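Local structure of cyanophycinase-like exopeptidase (actinobacterium SCGC AAA027-L06, 6NQC) at residues I57-I61 against G80-A84; T63-E68 against G121-L127. The protein is probably a serine peptidase of family S51, related to the cyanophycinases, that hydrolyses peptide bonds. One frame throughout, in Å; residues are numbered along the deposited sequence.

Interaction 1. Residues I57-I61 against G80-A84; sequences IFLQI and GRQQA. With SO4 (sulfate ion), chain B.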
loop_
_atom_site.group_PDB
_atom_site.type_symbol
_atom_site.label_atom_id
_atom_site.label_comp_id
_atom_site.label_asym_id
_atom_site.label_seq_id
_atom_site.Cartn_x
_atom_site.Cartn_y
_atom_site.Cartn_z
ATOM N N ILE A 57 10.056 -13.534 3.122
ATOM C CA ILE A 57 10.226 -12.966 1.783
ATOM C C ILE A 57 9.594 -11.569 1.715
ATOM O O ILE A 57 8.625 -11.267 2.413
ATOM C CB ILE A 57 9.643 -13.860 0.658
ATOM C CG1 ILE A 57 8.196 -14.217 0.963
ATOM C CG2 ILE A 57 10.498 -15.129 0.455
ATOM C CD1 ILE A 57 7.450 -14.651 -0.267
ATOM N N PHE A 58 10.183 -10.728 0.861
ATOM C CA PHE A 58 9.748 -9.372 0.515
ATOM C C PHE A 58 9.137 -9.478 -0.875
ATOM O O PHE A 58 9.831 -9.418 -1.893
ATOM C CB PHE A 58 10.951 -8.436 0.535
ATOM C CG PHE A 58 10.637 -6.980 0.467
ATOM C CD1 PHE A 58 9.376 -6.499 0.104
ATOM C CD2 PHE A 58 11.627 -6.068 0.772
ATOM C CE1 PHE A 58 9.148 -5.131 0.040
ATOM C CE2 PHE A 58 11.389 -4.707 0.715
ATOM C CZ PHE A 58 10.149 -4.242 0.348
ATOM N N LEU A 59 7.824 -9.684 -0.918
ATOM C CA LEU A 59 7.112 -9.923 -2.159
ATOM C C LEU A 59 6.663 -8.571 -2.715
ATOM O O LEU A 59 6.045 -7.773 -2.003
ATOM C CB LEU A 59 5.930 -10.861 -1.896
ATOM C CG LEU A 59 5.407 -11.687 -3.052
ATOM C CD1 LEU A 59 4.628 -12.911 -2.580
ATOM C CD2 LEU A 59 4.500 -10.777 -3.878
ATOM N N GLN A 60 7.026 -8.291 -3.952
ATOM C CA GLN A 60 6.888 -6.957 -4.539
ATOM C C GLN A 60 5.984 -7.034 -5.756
ATOM O O GLN A 60 6.192 -7.863 -6.643
ATOM C CB GLN A 60 8.255 -6.390 -4.902
ATOM C CG GLN A 60 9.114 -6.254 -3.685
ATOM C CD GLN A 60 10.562 -5.985 -3.996
ATOM O OE1 GLN A 60 10.962 -5.938 -5.164
ATOM N NE2 GLN A 60 11.352 -5.761 -2.944
ATOM N N ILE A 61 4.937 -6.221 -5.753
ATOM C CA ILE A 61 3.909 -6.280 -6.788
ATOM C C ILE A 61 3.848 -4.927 -7.484
ATOM O O ILE A 61 3.464 -3.895 -6.881
ATOM C CB ILE A 61 2.550 -6.697 -6.203
ATOM C CG1 ILE A 61 2.673 -8.092 -5.587
ATOM C CG2 ILE A 61 1.518 -6.668 -7.281
ATOM C CD1 ILE A 61 1.425 -8.627 -5.004
ATOM N N GLY A 80 13.640 -2.746 -6.117
ATOM C CA GLY A 80 13.169 -3.588 -5.027
ATOM C C GLY A 80 14.162 -4.667 -4.631
ATOM O O GLY A 80 14.311 -4.977 -3.447
ATOM N N ARG A 81 14.830 -5.267 -5.604
ATOM C CA ARG A 81 15.818 -6.281 -5.282
ATOM C C ARG A 81 16.946 -5.694 -4.445
ATOM O O ARG A 81 17.389 -6.308 -3.469
ATOM C CB ARG A 81 16.360 -6.901 -6.569
ATOM C CG ARG A 81 17.255 -8.116 -6.342
ATOM C CD ARG A 81 17.550 -8.805 -7.674
ATOM N NE ARG A 81 16.539 -9.798 -8.047
ATOM C CZ ARG A 81 16.522 -10.440 -9.213
ATOM N NH1 ARG A 81 17.466 -10.185 -10.132
ATOM N NH2 ARG A 81 15.577 -11.342 -9.461
ATOM N N GLN A 82 17.408 -4.493 -4.793
ATOM C CA GLN A 82 18.512 -3.888 -4.046
ATOM C C GLN A 82 18.094 -3.495 -2.643
ATOM O O GLN A 82 18.896 -3.586 -1.713
ATOM C CB GLN A 82 19.064 -2.684 -4.821
ATOM C CG GLN A 82 19.673 -3.112 -6.161
ATOM C CD GLN A 82 20.147 -1.950 -7.045
ATOM O OE1 GLN A 82 20.901 -2.158 -8.012
ATOM N NE2 GLN A 82 19.684 -0.741 -6.735
ATOM N N GLN A 83 16.836 -3.097 -2.446
ATOM C CA GLN A 83 16.380 -2.864 -1.083
ATOM C C GLN A 83 16.382 -4.173 -0.296
ATOM O O GLN A 83 16.903 -4.231 0.824
ATOM C CB GLN A 83 15.001 -2.216 -1.067
ATOM C CG GLN A 83 14.446 -1.973 0.333
ATOM C CD GLN A 83 14.855 -0.647 0.898
ATOM O OE1 GLN A 83 16.010 -0.229 0.753
ATOM N NE2 GLN A 83 13.926 0.033 1.560
ATOM N N ALA A 84 15.803 -5.226 -0.872
ATOM C CA ALA A 84 15.733 -6.509 -0.175
ATOM C C ALA A 84 17.127 -7.009 0.186
ATOM O O ALA A 84 17.343 -7.545 1.277
ATOM C CB ALA A 84 15.009 -7.526 -1.046
HETATM S S SO4 B . 12.539 -13.093 -8.439
HETATM O O1 SO4 B . 12.186 -13.188 -9.873
HETATM O O2 SO4 B . 13.989 -13.216 -8.261
HETATM O O3 SO4 B . 11.882 -14.178 -7.679
HETATM O O4 SO4 B . 12.157 -11.770 -7.951
#
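Q60 reaches across from the strand to helix residue G80, donating through NE2 to G80 O over 3.1 Å with an N-H...O angle of 176°. The acceptor lies in the plane of the Q60 amide, but the donor stands above the G80 carbonyl plane and not on a lone pair. A84 N, the ordinary helical donor, approaches G80 O from the opposite face, so one buried oxygen is held by two N-H groups. With CG anti to its carbonyl carbon (chi1 -61°), Q60 extends towards the helix and sets OE1 3.2 Å from G80 CA; a side chain on G80 would collide with this oxygen.

These segments belong to the beta-alpha-beta unit of strand 57-61, helix 70-87 and strand 90-93, whose parallel strands are neighbours in the main sheet, linked by the helix. The axes of the two short segments, nearly antiparallel at 164°, approach to 9.8 Å.

Among apolar contacts, F58 CD2 meets A84 CB at 4.1 Å, while Q83 CG comes to the ring edge, 4.1 Å from F58 CE2. Over the centre of one ring face sits Q60 NE2. Beyond CG the Q83 chain turns away; its OE1 is hydrogen-bonded to R86 NH2, its NE2 to E42 OE1 and L35 O.

The charged contact lies apart: R81 NH2 donates to sulfate O2 at 2.7 Å, at the guanidinium edge. F93 N also binds this sulfate, probably a crystallisation additive.

Interaction 2. Residues T63-E68 against G121-L127; sequences TAAGRE and GGDPHYL
A64 O is gripped by two successive residues: D123 N donates to it over 2.9 Å, almost straight (179°), and G122 CA adds a CA-H...O contact at 3.5 Å. A CB on G122 would run into that oxygen. D123 is the N-cap of helix 124-131, its OD1 accepting weak bonds from H125 N and Y126 N.

Y126, its CG anti to the backbone N (chi1 -171°), offers a ring face to R67 CG, in a CH-pi contact 3.7 Å from the centroid of the Y126 ring, and its edge, in plane, to T63 O, 3.3 Å from Y126 CD2. Y126 CD1 lies over one face of the R67 guanidinium, offset toward its rim, 3.3 Å from R67 NH1, the planes 50° apart. An alanine in place of Y126 is likely to leave the R67 chain without its ring, open a gap beside T63 O and deprive L97 O of its hydroxyl partner.

L127 packs CB on A64 CB and CD1 on T63 CB. A water bridges E68 OE2 and G121 O. R67 NH2 comes obliquely to within 3.7 Å of D123 OD2, a long salt bridge, whose length suggests the backbone bond and ring packing matter more than charge.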
loop_
_atom_site.group_PDB
_atom_site.type_symbol
_atom_site.label_atom_id
_atom_site.label_comp_id
_atom_site.label_asym_id
_atom_site.label_seq_id
_atom_site.Cartn_x
_atom_site.Cartn_y
_atom_site.Cartn_z
ATOM N N THR A 63 2.143 -3.994 -10.223
ATOM C CA THR A 63 1.054 -3.903 -11.176
ATOM C C THR A 63 0.580 -2.494 -11.447
ATOM O O THR A 63 0.082 -2.215 -12.542
ATOM C CB THR A 63 -0.133 -4.743 -10.644
ATOM O OG1 THR A 63 0.366 -6.034 -10.299
ATOM C CG2 THR A 63 -1.243 -4.858 -11.678
ATOM N N ALA A 64 0.684 -1.577 -10.464
ATOM C CA ALA A 64 0.350 -0.183 -10.712
ATOM C C ALA A 64 1.129 0.371 -11.896
ATOM O O ALA A 64 0.653 1.307 -12.532
ATOM C CB ALA A 64 0.605 0.679 -9.471
ATOM N N ALA A 65 2.301 -0.200 -12.205
ATOM C CA ALA A 65 3.130 0.271 -13.294
ATOM C C ALA A 65 3.021 -0.616 -14.520
ATOM O O ALA A 65 3.865 -0.515 -15.415
ATOM C CB ALA A 65 4.580 0.375 -12.830
ATOM N N GLY A 66 2.007 -1.499 -14.563
ATOM C CA GLY A 66 1.887 -2.520 -15.598
ATOM C C GLY A 66 1.707 -2.012 -17.018
ATOM O O GLY A 66 1.875 -2.788 -17.958
ATOM N N ARG A 67 1.340 -0.758 -17.203
ATOM C CA ARG A 67 1.282 -0.196 -18.550
ATOM C C ARG A 67 2.579 0.500 -18.943
ATOM O O ARG A 67 2.685 0.993 -20.068
ATOM C CB ARG A 67 0.105 0.777 -18.689
ATOM C CG ARG A 67 -1.257 0.080 -18.518
ATOM C CD ARG A 67 -2.372 0.635 -19.442
ATOM N NE ARG A 67 -3.138 1.692 -18.785
ATOM C CZ ARG A 67 -4.441 1.634 -18.499
ATOM N NH1 ARG A 67 -5.170 0.567 -18.832
ATOM N NH2 ARG A 67 -5.019 2.656 -17.884
ATOM N N GLU A 68 3.572 0.528 -18.059
ATOM C CA GLU A 68 4.793 1.260 -18.340
ATOM C C GLU A 68 5.745 0.427 -19.194
ATOM O O GLU A 68 5.532 -0.765 -19.466
ATOM C CB GLU A 68 5.471 1.685 -17.035
ATOM C CG GLU A 68 4.624 2.637 -16.183
ATOM C CD GLU A 68 5.271 2.984 -14.827
ATOM O OE1 GLU A 68 6.499 2.754 -14.651
ATOM O OE2 GLU A 68 4.538 3.475 -13.930
ATOM N N GLY A 121 4.226 2.025 -6.564
ATOM C CA GLY A 121 3.463 3.110 -7.149
ATOM C C GLY A 121 3.244 2.967 -8.665
ATOM O O GLY A 121 3.781 2.086 -9.338
ATOM N N GLY A 122 2.408 3.860 -9.175
ATOM C CA GLY A 122 1.998 3.891 -10.552
ATOM C C GLY A 122 0.593 4.466 -10.687
ATOM O O GLY A 122 0.274 5.521 -10.144
ATOM N N ASP A 123 -0.247 3.783 -11.439
ATOM C CA ASP A 123 -1.597 4.241 -11.743
ATOM C C ASP A 123 -2.569 3.507 -10.819
ATOM O O ASP A 123 -2.714 2.284 -10.924
ATOM C CB ASP A 123 -1.905 3.967 -13.215
ATOM C CG ASP A 123 -3.335 4.319 -13.611
ATOM O OD1 ASP A 123 -4.155 4.706 -12.758
ATOM O OD2 ASP A 123 -3.613 4.176 -14.800
ATOM N N PRO A 124 -3.218 4.198 -9.880
ATOM C CA PRO A 124 -4.097 3.497 -8.957
ATOM C C PRO A 124 -5.318 2.924 -9.642
ATOM O O PRO A 124 -5.813 1.884 -9.213
ATOM C CB PRO A 124 -4.473 4.586 -7.937
ATOM C CG PRO A 124 -4.408 5.821 -8.726
ATOM C CD PRO A 124 -3.276 5.666 -9.701
ATOM N N HIS A 125 -5.804 3.549 -10.714
ATOM C CA HIS A 125 -6.960 2.987 -11.401
ATOM C C HIS A 125 -6.595 1.672 -12.069
ATOM O O HIS A 125 -7.366 0.700 -11.993
ATOM C CB HIS A 125 -7.512 4.003 -12.385
ATOM C CG HIS A 125 -7.951 5.256 -11.708
ATOM N ND1 HIS A 125 -9.153 5.347 -11.041
ATOM C CD2 HIS A 125 -7.327 6.449 -11.535
ATOM C CE1 HIS A 125 -9.268 6.561 -10.520
ATOM N NE2 HIS A 125 -8.174 7.247 -10.798
ATOM N N TYR A 126 -5.417 1.607 -12.695
ATOM C CA TYR A 126 -4.992 0.361 -13.317
ATOM C C TYR A 126 -4.727 -0.716 -12.265
ATOM O O TYR A 126 -5.085 -1.883 -12.464
ATOM C CB TYR A 126 -3.760 0.602 -14.187
ATOM C CG TYR A 126 -3.376 -0.591 -15.039
ATOM C CD1 TYR A 126 -4.132 -0.953 -16.139
ATOM C CD2 TYR A 126 -2.237 -1.353 -14.734
ATOM C CE1 TYR A 126 -3.796 -2.044 -16.929
ATOM C CE2 TYR A 126 -1.886 -2.465 -15.501
ATOM C CZ TYR A 126 -2.676 -2.803 -16.604
ATOM O OH TYR A 126 -2.354 -3.897 -17.386
ATOM N N LEU A 127 -4.088 -0.339 -11.145
ATOM C CA LEU A 127 -3.816 -1.306 -10.098
ATOM C C LEU A 127 -5.113 -1.947 -9.652
ATOM O O LEU A 127 -5.243 -3.178 -9.635
ATOM C CB LEU A 127 -3.113 -0.639 -8.916
ATOM C CG LEU A 127 -2.853 -1.567 -7.705
ATOM C CD1 LEU A 127 -2.199 -2.884 -8.158
ATOM C CD2 LEU A 127 -2.002 -0.876 -6.661
HETATM O O HOH W 1 5.361 3.755 -11.441
#

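In the fold
Following the chain from its N terminus, strand 57-61 comes first and leads, after a single residue, into the loop segment 63-68; helix 70-87 then turns back, and its 80-84 part closes interaction 1 over 18 intervening residues. The chain passes on through strand 90-93, helix 105-110 and strand 116-119 before 121-127 returns to the loop, closing interaction 2 across 52 residues. The two closures cross, since their segments alternate, and their centres lie about 17 Å apart. Interaction 1 seats a helix on the main sheet; interaction 2 joins the loop to the start of helix 124-131, where L127 touches what may be the nucleophile elbow, a pattern that would fit a serine peptidase of this family.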